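Local coordinates for protein 4-methyl-5(B-hydroxyethyl)-thiazole monophosphate biosynthesis enzyme (Vibrio cholerae O1 biovar El Tor, PDB 3OT1) that is of unknown function but belongs to the DJ-1/PfpI family and may take part in thiazole monophosphate biosynthesis, at residues 27-32 with 166-171; 111-116 with 129-135; 126-130 with 149-153. All coordinates share one frame. Where two conformers were deposited one is given. Residue numbers count along the deposited sequence, not the author numbering.

Contact 1. Residues 27-32 with 166-171; sequences IIVDTL and ALEFAL
Ile27, in its mt rotamer, lays CG2 over the start of the partner helix, 3.6 Å from Leu167 N and 3.9 Å from Ala166 CB. Both segments are regular α-helix, running roughly the same way; their axes approach to 9.0 Å at a signed crossing angle of -43°. The small Ala170 sits at the closest CA approach, 5.3 Å from Ile28 CA, with its CB 3.7 Å from Thr31 CB. Thr31 (m) extends CG2 to within 3.8 Å of Leu171 CD2, while Leu167 (tp) places CD1 3.6 Å from Thr31 OG1. Ile28 (mt) reaches the edge of the Phe169 ring, CD1 to CE2 3.7 Å, and Phe169 in turn rests on strand 106-110. Two helices packed side by side over a central sheet are characteristic of the α/β sandwich of the DJ-1 superfamily. The sole hydroxyl among the touching side chains, Thr31 OG1, donates to Ile27 O (2.8 Å) within its own helix, so the union of the helices is apolar, without a hydrogen bond across it.

Contact 2. Residues 111-116 with 129-135; sequences CATPAL and MTCHPNF
Cys111 opens the segment at a positive phi (phi 65°, psi -126°), unusual for a non-glycine residue, which directs its CB away from residues 129-135 and its carbonyl toward them. Cys111 O accepts from His132 N at 3.0 Å, with the two CA atoms 4.4 Å apart, and lies 3.4 Å from Cys131 CB. The t rotamer of Cys111 sets SG obliquely to the His132 ring, 4.2 Å from CD2. His132 (t) accepts at ND1 from Asn134 N, 2.9 Å. Ala112 leads into the helix, with a wider pi-type turn at 114-116; Ala112 O accepts a hydrogen bond from Leu116 N (2.8 Å), and Ala112 CB lies 4.3 Å from Phe135 CE2. Pro114 presses CB to 3.4 Å from Thr130 O, 4.0 Å from Cys131 CB and 4.1 Å from SE of selenomethionine Met129. Ala115 CB meets Phe135 CB at 3.6 Å, and Leu116 (mt) reaches Phe135 CE1 with CD2 at 4.0 Å. Phe135 (chi1 m) covers one flank of the helix start; Phe135 N donates to His132 O at 2.8 Å. A cysteine at positive phi between strand 106-110 and helix 113-119, with a histidine nearby, is consistent with the nucleophile elbow of DJ-1/PfpI relatives.

Contact 3. Residues 126-130 with 149-153; sequences GARMT and VCYYA
This is a partly buried contact of an irregular loop against an outer strand: residues 126-130 run alongside strand 149-152 in the opposite direction without pairing to it, the nearest CA pairs being Arg128 to Tyr152 (5.9 Å) and Met129 to Cys150 (6.0 Å). No direct hydrogen bond crosses. One water lies between them, 2.8 Å from Arg128 O and 3.1 Å from Cys150 O, within donating reach of either carbonyl. Tyr152 (chi1 t) turns a ring face to the loop, where Ala127 CA makes a CH-pi contact 3.9 Å from the ring centroid; Ala127 CB is 3.5 Å from Tyr152 CD2. Strand 149-152 forms one edge of the mixed sheet of the DJ-1 fold within the chain, pairing antiparallel with strand 157-160. Arg128 CB lies 3.7 Å from Tyr152 CD1. Cys150, t, points SG at the loop, 4.0 Å from Met129 CA, and its CB lies 4.1 Å from Thr130 CG2. Thr130 OG1 is hydrogen-bonded to Ser145 O, while Gly126 O accepts a hydrogen bond from Arg143 NH2.

Along the chain the order is 27-32, 111-116, 126-135, 149-153 and 166-171, so contacts 2 and 3 are nested within the span that contact 1 closes. They share Met129 and Thr130: the loop between helix 113-119 and strand 149-152 packs on the first in contact 2 and on the second in contact 3, their centres 12 Å apart. Contact 1, about 17 Å and 18 Å between centres from contacts 2 and 3, joins helix 22-34 to helix 166-178. It meets contact 3 where Val149 CG2 packs 3.8 Å from Phe169 N. Strand 106-110 delivers the cysteine of contact 2 and underlies Phe169, so the probable nucleophile elbow and the helix pair rest on one sheet.

Contact 1. Residues 27-32 with 166-171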
ATOM      1  N   ILE A  27       0.069   3.702  -1.443  1.00  4.29           N
ATOM      2  CA  ILE A  27       0.621   3.152  -2.678  1.00  4.61           C
ATOM      3  C   ILE A  27       0.744   4.246  -3.732  1.00  4.71           C
ATOM      4  O   ILE A  27       1.770   4.355  -4.412  1.00  5.32           O
ATOM      5  CB  ILE A  27      -0.199   1.960  -3.196  1.00  4.74           C
ATOM      6  CG1 ILE A  27      -0.037   0.742  -2.278  1.00  5.51           C
ATOM      7  CG2 ILE A  27       0.185   1.623  -4.675  1.00  5.34           C
ATOM      8  CD1 ILE A  27      -1.056  -0.375  -2.517  1.00  6.80           C
ATOM      9  N   ILE A  28      -0.295   5.050  -3.895  1.00  4.55           N
ATOM     10  CA  ILE A  28      -0.251   6.137  -4.872  1.00  4.76           C
ATOM     11  C   ILE A  28       0.871   7.104  -4.536  1.00  4.46           C
ATOM     12  O   ILE A  28       1.682   7.429  -5.404  1.00  5.16           O
ATOM     13  CB  ILE A  28      -1.619   6.860  -4.945  1.00  5.57           C
ATOM     14  CG1 ILE A  28      -2.699   5.933  -5.519  1.00  6.65           C
ATOM     15  CG2 ILE A  28      -1.499   8.149  -5.747  1.00  6.74           C
ATOM     16  CD1 ILE A  28      -4.131   6.332  -5.193  1.00  7.82           C
ATOM     17  N   VAL A  29       0.902   7.593  -3.308  1.00  4.23           N
ATOM     18  CA  VAL A  29       1.882   8.606  -2.958  1.00  4.38           C
ATOM     19  C   VAL A  29       3.310   8.067  -3.117  1.00  4.31           C
ATOM     20  O   VAL A  29       4.154   8.689  -3.734  1.00  4.41           O
ATOM     21  CB  VAL A  29       1.649   9.118  -1.518  1.00  4.67           C
ATOM     22  CG1 VAL A  29       2.797  10.004  -1.087  1.00  5.67           C
ATOM     23  CG2 VAL A  29       0.303   9.867  -1.423  1.00  5.88           C
ATOM     24  N   ASP A  30       3.561   6.909  -2.522  1.00  4.55           N
ATOM     25  CA  ASP A  30       4.904   6.315  -2.511  1.00  4.49           C
ATOM     26  C   ASP A  30       5.373   6.072  -3.946  1.00  4.41           C
ATOM     27  O   ASP A  30       6.477   6.464  -4.331  1.00  5.13           O
ATOM     28  CB  ASP A  30       4.841   5.029  -1.665  1.00  5.24           C
ATOM     29  CG  ASP A  30       6.138   4.314  -1.478  1.00  5.51           C
ATOM     30  OD1 ASP A  30       7.006   4.289  -2.355  1.00  6.67           O
ATOM     31  OD2 ASP A  30       6.243   3.724  -0.372  1.00  7.50           O
ATOM     32  N   THR A  31       4.543   5.435  -4.755  1.00  4.54           N
ATOM     33  CA  THR A  31       4.934   5.112  -6.119  1.00  4.45           C
ATOM     34  C   THR A  31       5.248   6.361  -6.921  1.00  4.46           C
ATOM     35  O   THR A  31       6.234   6.410  -7.663  1.00  4.83           O
ATOM     36  CB  THR A  31       3.862   4.237  -6.806  1.00  4.78           C
ATOM     37  OG1 THR A  31       3.664   3.050  -6.026  1.00  5.83           O
ATOM     38  CG2 THR A  31       4.277   3.813  -8.200  1.00  6.11           C
ATOM     39  N   LEU A  32       4.432   7.392  -6.776  1.00  4.06           N
ATOM     40  CA  LEU A  32       4.708   8.627  -7.499  1.00  4.20           C
ATOM     41  C   LEU A  32       5.966   9.324  -6.997  1.00  4.06           C
ATOM     42  O   LEU A  32       6.699   9.886  -7.812  1.00  5.10           O
ATOM     43  CB  LEU A  32       3.492   9.552  -7.422  1.00  5.08           C
ATOM     44  CG  LEU A  32       2.240   9.069  -8.148  1.00  7.49           C
ATOM     45  CD1 LEU A  32       1.015   9.894  -7.755  1.00 10.46           C
ATOM     46  CD2 LEU A  32       2.478   9.105  -9.641  1.00 13.47           C
ATOM     47  N   ALA A 166      -3.884  -1.034  -7.121  1.00  4.63           N
ATOM     48  CA  ALA A 166      -3.399   0.297  -6.849  1.00  5.16           C
ATOM     49  C   ALA A 166      -1.984   0.527  -7.404  1.00  4.52           C
ATOM     50  O   ALA A 166      -1.681   1.604  -7.891  1.00  4.86           O
ATOM     51  CB  ALA A 166      -3.477   0.631  -5.359  1.00  5.97           C
ATOM     52  N   LEU A 167      -1.108  -0.472  -7.270  1.00  5.32           N
ATOM     53  CA  LEU A 167       0.227  -0.348  -7.820  0.60  5.73           C
ATOM     54  C   LEU A 167       0.184  -0.220  -9.356  1.00  4.61           C
ATOM     55  O   LEU A 167       0.844   0.636  -9.953  1.00  4.97           O
ATOM     56  CB  LEU A 167       1.034  -1.539  -7.363  0.60  6.69           C
ATOM     57  CG  LEU A 167       2.494  -1.564  -7.727  0.60  8.76           C
ATOM     58  CD1 LEU A 167       3.149  -0.241  -7.440  0.60  9.40           C
ATOM     59  CD2 LEU A 167       3.196  -2.709  -6.983  0.60 10.13           C
ATOM     60  N   GLU A 168      -0.614  -1.074 -10.002  1.00  5.18           N
ATOM     61  CA  GLU A 168      -0.801  -1.007 -11.446  1.00  5.00           C
ATOM     62  C   GLU A 168      -1.312   0.367 -11.863  1.00  4.49           C
ATOM     63  O   GLU A 168      -0.850   0.935 -12.847  1.00  5.37           O
ATOM     64  CB  GLU A 168      -1.808  -2.075 -11.888  1.00  5.53           C
ATOM     65  CG  GLU A 168      -1.296  -3.485 -11.751  1.00  6.09           C
ATOM     66  CD  GLU A 168      -2.435  -4.475 -11.631  1.00  6.62           C
ATOM     67  OE1 GLU A 168      -3.055  -4.782 -12.653  1.00  8.75           O
ATOM     68  OE2 GLU A 168      -2.732  -4.926 -10.507  1.00  7.83           O
ATOM     69  N   PHE A 169      -2.248   0.908 -11.110  1.00  4.60           N
ATOM     70  CA  PHE A 169      -2.840   2.224 -11.357  1.00  4.85           C
ATOM     71  C   PHE A 169      -1.798   3.330 -11.231  1.00  4.73           C
ATOM     72  O   PHE A 169      -1.704   4.211 -12.103  1.00  4.77           O
ATOM     73  CB  PHE A 169      -3.981   2.381 -10.344  1.00  5.35           C
ATOM     74  CG  PHE A 169      -4.558   3.766 -10.172  1.00  4.92           C
ATOM     75  CD1 PHE A 169      -5.407   4.322 -11.112  1.00  5.18           C
ATOM     76  CD2 PHE A 169      -4.369   4.450  -8.991  1.00  5.23           C
ATOM     77  CE1 PHE A 169      -6.024   5.510 -10.870  1.00  5.77           C
ATOM     78  CE2 PHE A 169      -4.969   5.664  -8.761  1.00  6.37           C
ATOM     79  CZ  PHE A 169      -5.794   6.197  -9.712  1.00  6.01           C
ATOM     80  N   ALA A 170      -1.052   3.356 -10.123  1.00  4.57           N
ATOM     81  CA  ALA A 170      -0.043   4.383  -9.916  1.00  4.73           C
ATOM     82  C   ALA A 170       1.051   4.327 -11.002  1.00  4.33           C
ATOM     83  O   ALA A 170       1.498   5.371 -11.484  1.00  5.16           O
ATOM     84  CB  ALA A 170       0.541   4.281  -8.527  1.00  5.54           C
ATOM     85  N   LEU A 171       1.467   3.128 -11.378  1.00  4.76           N
ATOM     86  CA  LEU A 171       2.455   2.973 -12.438  1.00  4.78           C
ATOM     87  C   LEU A 171       1.907   3.444 -13.783  1.00  5.21           C
ATOM     88  O   LEU A 171       2.646   4.060 -14.558  1.00  5.56           O
ATOM     89  CB  LEU A 171       2.945   1.535 -12.498  1.00  5.39           C
ATOM     90  CG  LEU A 171       3.800   1.127 -11.286  1.00  6.53           C
ATOM     91  CD1 LEU A 171       3.900  -0.400 -11.192  1.00  7.21           C
ATOM     92  CD2 LEU A 171       5.170   1.797 -11.271  1.00  7.11           C
TER

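Contact 2. Residues 111-116 with 129-135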
ATOM      1  N   CYS A 111     -11.176   2.556  -7.009  1.00  5.85           N
ATOM      2  CA  CYS A 111     -12.037   1.900  -6.044  1.00  6.43           C
ATOM      3  C   CYS A 111     -13.454   2.497  -6.008  1.00  6.45           C
ATOM      4  O   CYS A 111     -14.108   2.549  -7.042  1.00  6.75           O
ATOM      5  CB  CYS A 111     -11.274   1.952  -4.700  1.00  7.43           C
ATOM      6  SG  CYS A 111     -11.936   1.201  -3.249  1.00  9.23           S
ATOM      7  N   ALA A 112     -13.947   2.914  -4.848  1.00  6.49           N
ATOM      8  CA  ALA A 112     -15.308   3.430  -4.752  1.00  7.57           C
ATOM      9  C   ALA A 112     -15.487   4.782  -5.433  1.00  6.49           C
ATOM     10  O   ALA A 112     -16.609   5.184  -5.729  1.00  7.26           O
ATOM     11  CB  ALA A 112     -15.750   3.523  -3.276  1.00  8.46           C
ATOM     12  N   THR A 113     -14.409   5.531  -5.609  1.00  5.71           N
ATOM     13  CA  THR A 113     -14.534   6.920  -5.998  1.00  5.94           C
ATOM     14  C   THR A 113     -15.199   7.159  -7.352  1.00  6.02           C
ATOM     15  O   THR A 113     -16.027   8.036  -7.450  1.00  6.32           O
ATOM     16  CB  THR A 113     -13.175   7.613  -5.820  1.00  6.14           C
ATOM     17  OG1 THR A 113     -12.909   7.637  -4.413  1.00  6.64           O
ATOM     18  CG2 THR A 113     -13.176   9.005  -6.381  1.00  7.15           C
ATOM     19  N   PRO A 114     -14.852   6.392  -8.396  1.00  5.98           N
ATOM     20  CA  PRO A 114     -15.545   6.668  -9.681  1.00  6.41           C
ATOM     21  C   PRO A 114     -17.059   6.461  -9.554  1.00  7.40           C
ATOM     22  O   PRO A 114     -17.818   7.150 -10.239  1.00  9.17           O
ATOM     23  CB  PRO A 114     -14.900   5.675 -10.653  1.00  6.47           C
ATOM     24  CG  PRO A 114     -13.498   5.465 -10.078  1.00  6.36           C
ATOM     25  CD  PRO A 114     -13.751   5.444  -8.578  1.00  5.98           C
ATOM     26  N   ALA A 115     -17.497   5.515  -8.727  1.00  6.95           N
ATOM     27  CA  ALA A 115     -18.930   5.256  -8.509  1.00  7.78           C
ATOM     28  C   ALA A 115     -19.577   6.311  -7.613  1.00  8.12           C
ATOM     29  O   ALA A 115     -20.580   6.935  -7.987  1.00 10.70           O
ATOM     30  CB  ALA A 115     -19.116   3.867  -7.929  1.00  9.11           C
ATOM     31  N   LEU A 116     -19.031   6.500  -6.414  1.00  7.14           N
ATOM     32  CA  LEU A 116     -19.666   7.336  -5.409  1.00  7.82           C
ATOM     33  C   LEU A 116     -19.419   8.823  -5.586  1.00  8.12           C
ATOM     34  O   LEU A 116     -20.179   9.632  -5.027  1.00  9.38           O
ATOM     35  CB  LEU A 116     -19.272   6.897  -4.003  1.00  7.87           C
ATOM     36  CG  LEU A 116     -19.676   5.475  -3.629  1.00  9.53           C
ATOM     37  CD1 LEU A 116     -19.304   5.191  -2.172  1.00 10.07           C
ATOM     38  CD2 LEU A 116     -21.161   5.222  -3.879  1.00 13.05           C
HETATM   39  N   MSE A 129     -15.150   4.128 -17.771  1.00  7.27           N
HETATM   40  CA  MSE A 129     -14.475   4.020 -16.492  1.00  7.35           C
HETATM   41  C   MSE A 129     -14.734   2.692 -15.854  1.00  6.87           C
HETATM   42  O   MSE A 129     -15.739   2.035 -16.114  1.00  7.52           O
HETATM   43  CB  MSE A 129     -14.887   5.147 -15.544  1.00  6.96           C
HETATM   44  CG  MSE A 129     -16.366   5.155 -15.191  1.00  7.45           C
HETATM   45 SE   MSE A 129     -16.877   6.657 -14.087  1.00 10.98          SE
HETATM   46  CE  MSE A 129     -16.764   8.060 -15.382  1.00 10.44           C
ATOM     47  N   THR A 130     -13.801   2.336 -14.971  1.00  6.54           N
ATOM     48  CA  THR A 130     -13.979   1.211 -14.072  1.00  6.24           C
ATOM     49  C   THR A 130     -14.058   1.736 -12.640  1.00  6.00           C
ATOM     50  O   THR A 130     -13.961   2.942 -12.380  1.00  6.37           O
ATOM     51  CB  THR A 130     -12.872   0.148 -14.231  1.00  5.89           C
ATOM     52  OG1 THR A 130     -13.288  -1.070 -13.626  1.00  6.62           O
ATOM     53  CG2 THR A 130     -11.544   0.550 -13.643  1.00  6.68           C
ATOM     54  N   CYS A 131     -14.299   0.818 -11.713  1.00  6.07           N
ATOM     55  CA  CYS A 131     -14.394   1.123 -10.285  1.00  6.35           C
ATOM     56  C   CYS A 131     -14.315  -0.189  -9.539  1.00  6.08           C
ATOM     57  O   CYS A 131     -14.128  -1.239 -10.147  1.00  6.91           O
ATOM     58  CB  CYS A 131     -15.699   1.867  -9.960  1.00  6.41           C
ATOM     59  SG  CYS A 131     -17.221   0.981 -10.266  1.00  8.07           S
ATOM     60  N   HIS A 132     -14.490  -0.138  -8.227  1.00  6.30           N
ATOM     61  CA  HIS A 132     -14.510  -1.388  -7.470  1.00  6.73           C
ATOM     62  C   HIS A 132     -15.659  -2.271  -7.946  1.00  8.02           C
ATOM     63  O   HIS A 132     -16.753  -1.772  -8.154  1.00  7.83           O
ATOM     64  CB  HIS A 132     -14.678  -1.086  -5.995  1.00  6.81           C
ATOM     65  CG  HIS A 132     -14.399  -2.258  -5.139  1.00  7.39           C
ATOM     66  ND1 HIS A 132     -15.304  -3.278  -4.954  1.00  9.11           N
ATOM     67  CD2 HIS A 132     -13.283  -2.588  -4.457  1.00 10.45           C
ATOM     68  CE1 HIS A 132     -14.740  -4.191  -4.183  1.00 10.25           C
ATOM     69  NE2 HIS A 132     -13.529  -3.785  -3.846  1.00 11.20           N
ATOM     70  N   PRO A 133     -15.429  -3.579  -8.107  1.00  8.65           N
ATOM     71  CA  PRO A 133     -16.490  -4.457  -8.595  1.00  9.96           C
ATOM     72  C   PRO A 133     -17.767  -4.396  -7.787  1.00 10.32           C
ATOM     73  O   PRO A 133     -18.847  -4.603  -8.340  1.00 12.03           O
ATOM     74  CB  PRO A 133     -15.842  -5.838  -8.520  1.00 11.04           C
ATOM     75  CG  PRO A 133     -14.425  -5.580  -8.766  1.00 11.34           C
ATOM     76  CD  PRO A 133     -14.142  -4.294  -8.046  1.00  8.75           C
ATOM     77  N   ASN A 134     -17.667  -4.133  -6.485  1.00 10.68           N
ATOM     78  CA  ASN A 134     -18.866  -4.085  -5.661  1.00 11.76           C
ATOM     79  C   ASN A 134     -19.712  -2.846  -5.953  1.00 11.63           C
ATOM     80  O   ASN A 134     -20.842  -2.739  -5.456  1.00 13.75           O
ATOM     81  CB  ASN A 134     -18.543  -4.262  -4.155  1.00 13.05           C
ATOM     82  CG  ASN A 134     -18.107  -5.679  -3.807  1.00 12.71           C
ATOM     83  OD1 ASN A 134     -18.333  -6.638  -4.553  1.00 16.23           O
ATOM     84  ND2 ASN A 134     -17.411  -5.807  -2.685  1.00 16.21           N
ATOM     85  N   PHE A 135     -19.204  -1.956  -6.830  1.00 11.31           N
ATOM     86  CA  PHE A 135     -19.904  -0.757  -7.258  1.00 10.58           C
ATOM     87  C   PHE A 135     -20.097  -0.659  -8.782  1.00 11.13           C
ATOM     88  O   PHE A 135     -20.534   0.378  -9.280  1.00 11.05           O
ATOM     89  CB  PHE A 135     -19.195   0.504  -6.708  1.00 11.24           C
ATOM     90  CG  PHE A 135     -19.306   0.637  -5.223  1.00 11.63           C
ATOM     91  CD1 PHE A 135     -20.428   1.187  -4.654  1.00 11.90           C
ATOM     92  CD2 PHE A 135     -18.318   0.148  -4.391  1.00 13.07           C
ATOM     93  CE1 PHE A 135     -20.555   1.281  -3.283  1.00 12.89           C
ATOM     94  CE2 PHE A 135     -18.439   0.239  -3.009  1.00 12.62           C
ATOM     95  CZ  PHE A 135     -19.554   0.801  -2.453  1.00 13.75           C
TER

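Contact 3. Residues 126-130 with 149-153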
ATOM      1  N   GLY A 126     -20.254  10.520 -19.784  1.00 12.22           N
ATOM      2  CA  GLY A 126     -19.871  10.004 -21.080  1.00 12.31           C
ATOM      3  C   GLY A 126     -18.539   9.276 -21.142  1.00 11.61           C
ATOM      4  O   GLY A 126     -18.242   8.663 -22.152  1.00 12.56           O
ATOM      5  N   ALA A 127     -17.756   9.284 -20.067  1.00 10.63           N
ATOM      6  CA  ALA A 127     -16.447   8.620 -20.077  1.00 10.04           C
ATOM      7  C   ALA A 127     -16.566   7.138 -19.790  1.00  9.11           C
ATOM      8  O   ALA A 127     -17.399   6.726 -18.979  1.00 10.19           O
ATOM      9  CB  ALA A 127     -15.519   9.238 -19.044  1.00  9.84           C
ATOM     10  N   ARG A 128     -15.724   6.346 -20.435  1.00  9.61           N
ATOM     11  CA  ARG A 128     -15.508   4.965 -20.022  1.00  9.19           C
ATOM     12  C   ARG A 128     -14.734   4.977 -18.712  1.00  8.16           C
ATOM     13  O   ARG A 128     -13.771   5.746 -18.562  1.00  8.54           O
ATOM     14  CB  ARG A 128     -14.717   4.190 -21.073  1.00 10.21           C
ATOM     15  CG  ARG A 128     -15.432   4.023 -22.384  1.00 14.49           C
ATOM     16  CD  ARG A 128     -14.873   2.912 -23.228  1.00 21.01           C
ATOM     17  NE  ARG A 128     -14.828   1.633 -22.507  1.00 25.58           N
ATOM     18  CZ  ARG A 128     -15.864   0.813 -22.286  1.00 28.12           C
ATOM     19  NH1 ARG A 128     -15.660  -0.329 -21.628  1.00 29.12           N
ATOM     20  NH2 ARG A 128     -17.093   1.103 -22.724  1.00 29.40           N
HETATM   21  N   MSE A 129     -15.150   4.128 -17.771  1.00  7.27           N
HETATM   22  CA  MSE A 129     -14.475   4.020 -16.492  1.00  7.35           C
HETATM   23  C   MSE A 129     -14.734   2.692 -15.854  1.00  6.87           C
HETATM   24  O   MSE A 129     -15.739   2.035 -16.114  1.00  7.52           O
HETATM   25  CB  MSE A 129     -14.887   5.147 -15.544  1.00  6.96           C
HETATM   26  CG  MSE A 129     -16.366   5.155 -15.191  1.00  7.45           C
HETATM   27 SE   MSE A 129     -16.877   6.657 -14.087  1.00 10.98          SE
HETATM   28  CE  MSE A 129     -16.764   8.060 -15.382  1.00 10.44           C
ATOM     29  N   THR A 130     -13.801   2.336 -14.971  1.00  6.54           N
ATOM     30  CA  THR A 130     -13.979   1.211 -14.072  1.00  6.24           C
ATOM     31  C   THR A 130     -14.058   1.736 -12.640  1.00  6.00           C
ATOM     32  O   THR A 130     -13.961   2.942 -12.380  1.00  6.37           O
ATOM     33  CB  THR A 130     -12.872   0.148 -14.231  1.00  5.89           C
ATOM     34  OG1 THR A 130     -13.288  -1.070 -13.626  1.00  6.62           O
ATOM     35  CG2 THR A 130     -11.544   0.550 -13.643  1.00  6.68           C
ATOM     36  N   VAL A 149      -7.131  -1.480 -14.927  1.00  6.53           N
ATOM     37  CA  VAL A 149      -6.813  -0.067 -15.105  1.00  6.68           C
ATOM     38  C   VAL A 149      -7.403   0.371 -16.455  1.00  6.16           C
ATOM     39  O   VAL A 149      -7.118  -0.234 -17.471  1.00  7.27           O
ATOM     40  CB  VAL A 149      -5.289   0.164 -15.096  1.00  7.29           C
ATOM     41  CG1 VAL A 149      -4.944   1.629 -15.314  1.00  8.17           C
ATOM     42  CG2 VAL A 149      -4.647  -0.333 -13.794  1.00  8.37           C
ATOM     43  N   CYS A 150      -8.246   1.390 -16.410  1.00  6.29           N
ATOM     44  CA  CYS A 150      -8.931   1.916 -17.579  1.00  6.86           C
ATOM     45  C   CYS A 150      -8.524   3.369 -17.846  1.00  6.10           C
ATOM     46  O   CYS A 150      -8.729   4.247 -16.990  1.00  7.14           O
ATOM     47  CB  CYS A 150     -10.438   1.849 -17.358  1.00  6.55           C
ATOM     48  SG  CYS A 150     -11.424   2.630 -18.677  1.00  8.68           S
ATOM     49  N   TYR A 151      -7.959   3.651 -19.015  1.00  6.86           N
ATOM     50  CA  TYR A 151      -7.664   5.002 -19.447  1.00  7.33           C
ATOM     51  C   TYR A 151      -8.638   5.420 -20.540  1.00  7.15           C
ATOM     52  O   TYR A 151      -8.831   4.694 -21.511  1.00  9.19           O
ATOM     53  CB  TYR A 151      -6.226   5.113 -19.953  1.00  7.82           C
ATOM     54  CG  TYR A 151      -5.884   6.531 -20.366  1.00  9.58           C
ATOM     55  CD1 TYR A 151      -6.057   7.585 -19.476  1.00 10.61           C
ATOM     56  CD2 TYR A 151      -5.395   6.833 -21.628  1.00 11.73           C
ATOM     57  CE1 TYR A 151      -5.766   8.893 -19.811  1.00 13.08           C
ATOM     58  CE2 TYR A 151      -5.069   8.157 -21.966  1.00 13.14           C
ATOM     59  CZ  TYR A 151      -5.269   9.171 -21.044  1.00 13.48           C
ATOM     60  OH  TYR A 151      -5.010  10.486 -21.335  1.00 18.97           O
ATOM     61  N   TYR A 152      -9.262   6.574 -20.337  1.00  7.80           N
ATOM     62  CA  TYR A 152     -10.177   7.166 -21.307  1.00  7.88           C
ATOM     63  C   TYR A 152      -9.589   8.517 -21.742  1.00  8.10           C
ATOM     64  O   TYR A 152      -9.712   9.533 -21.063  1.00  8.69           O
ATOM     65  CB  TYR A 152     -11.575   7.321 -20.704  1.00  8.18           C
ATOM     66  CG  TYR A 152     -12.593   7.799 -21.685  1.00  9.23           C
ATOM     67  CD1 TYR A 152     -13.001   6.990 -22.734  1.00 10.25           C
ATOM     68  CD2 TYR A 152     -13.138   9.072 -21.586  1.00 10.57           C
ATOM     69  CE1 TYR A 152     -13.942   7.434 -23.657  1.00 11.92           C
ATOM     70  CE2 TYR A 152     -14.083   9.504 -22.497  1.00 12.37           C
ATOM     71  CZ  TYR A 152     -14.472   8.686 -23.526  1.00 12.91           C
ATOM     72  OH  TYR A 152     -15.412   9.147 -24.429  1.00 16.03           O
ATOM     73  N   ALA A 153      -8.916   8.506 -22.885  1.00  9.04           N
ATOM     74  CA  ALA A 153      -8.085   9.626 -23.290  1.00  9.89           C
ATOM     75  C   ALA A 153      -8.890  10.890 -23.561  1.00 10.63           C
ATOM     76  O   ALA A 153      -8.431  11.978 -23.264  1.00 11.07           O
ATOM     77  CB  ALA A 153      -7.252   9.259 -24.517  1.00 11.05           C
TER
HETATM   78  O   HOH W   1     -11.432   5.760 -16.953  1.00  6.73           O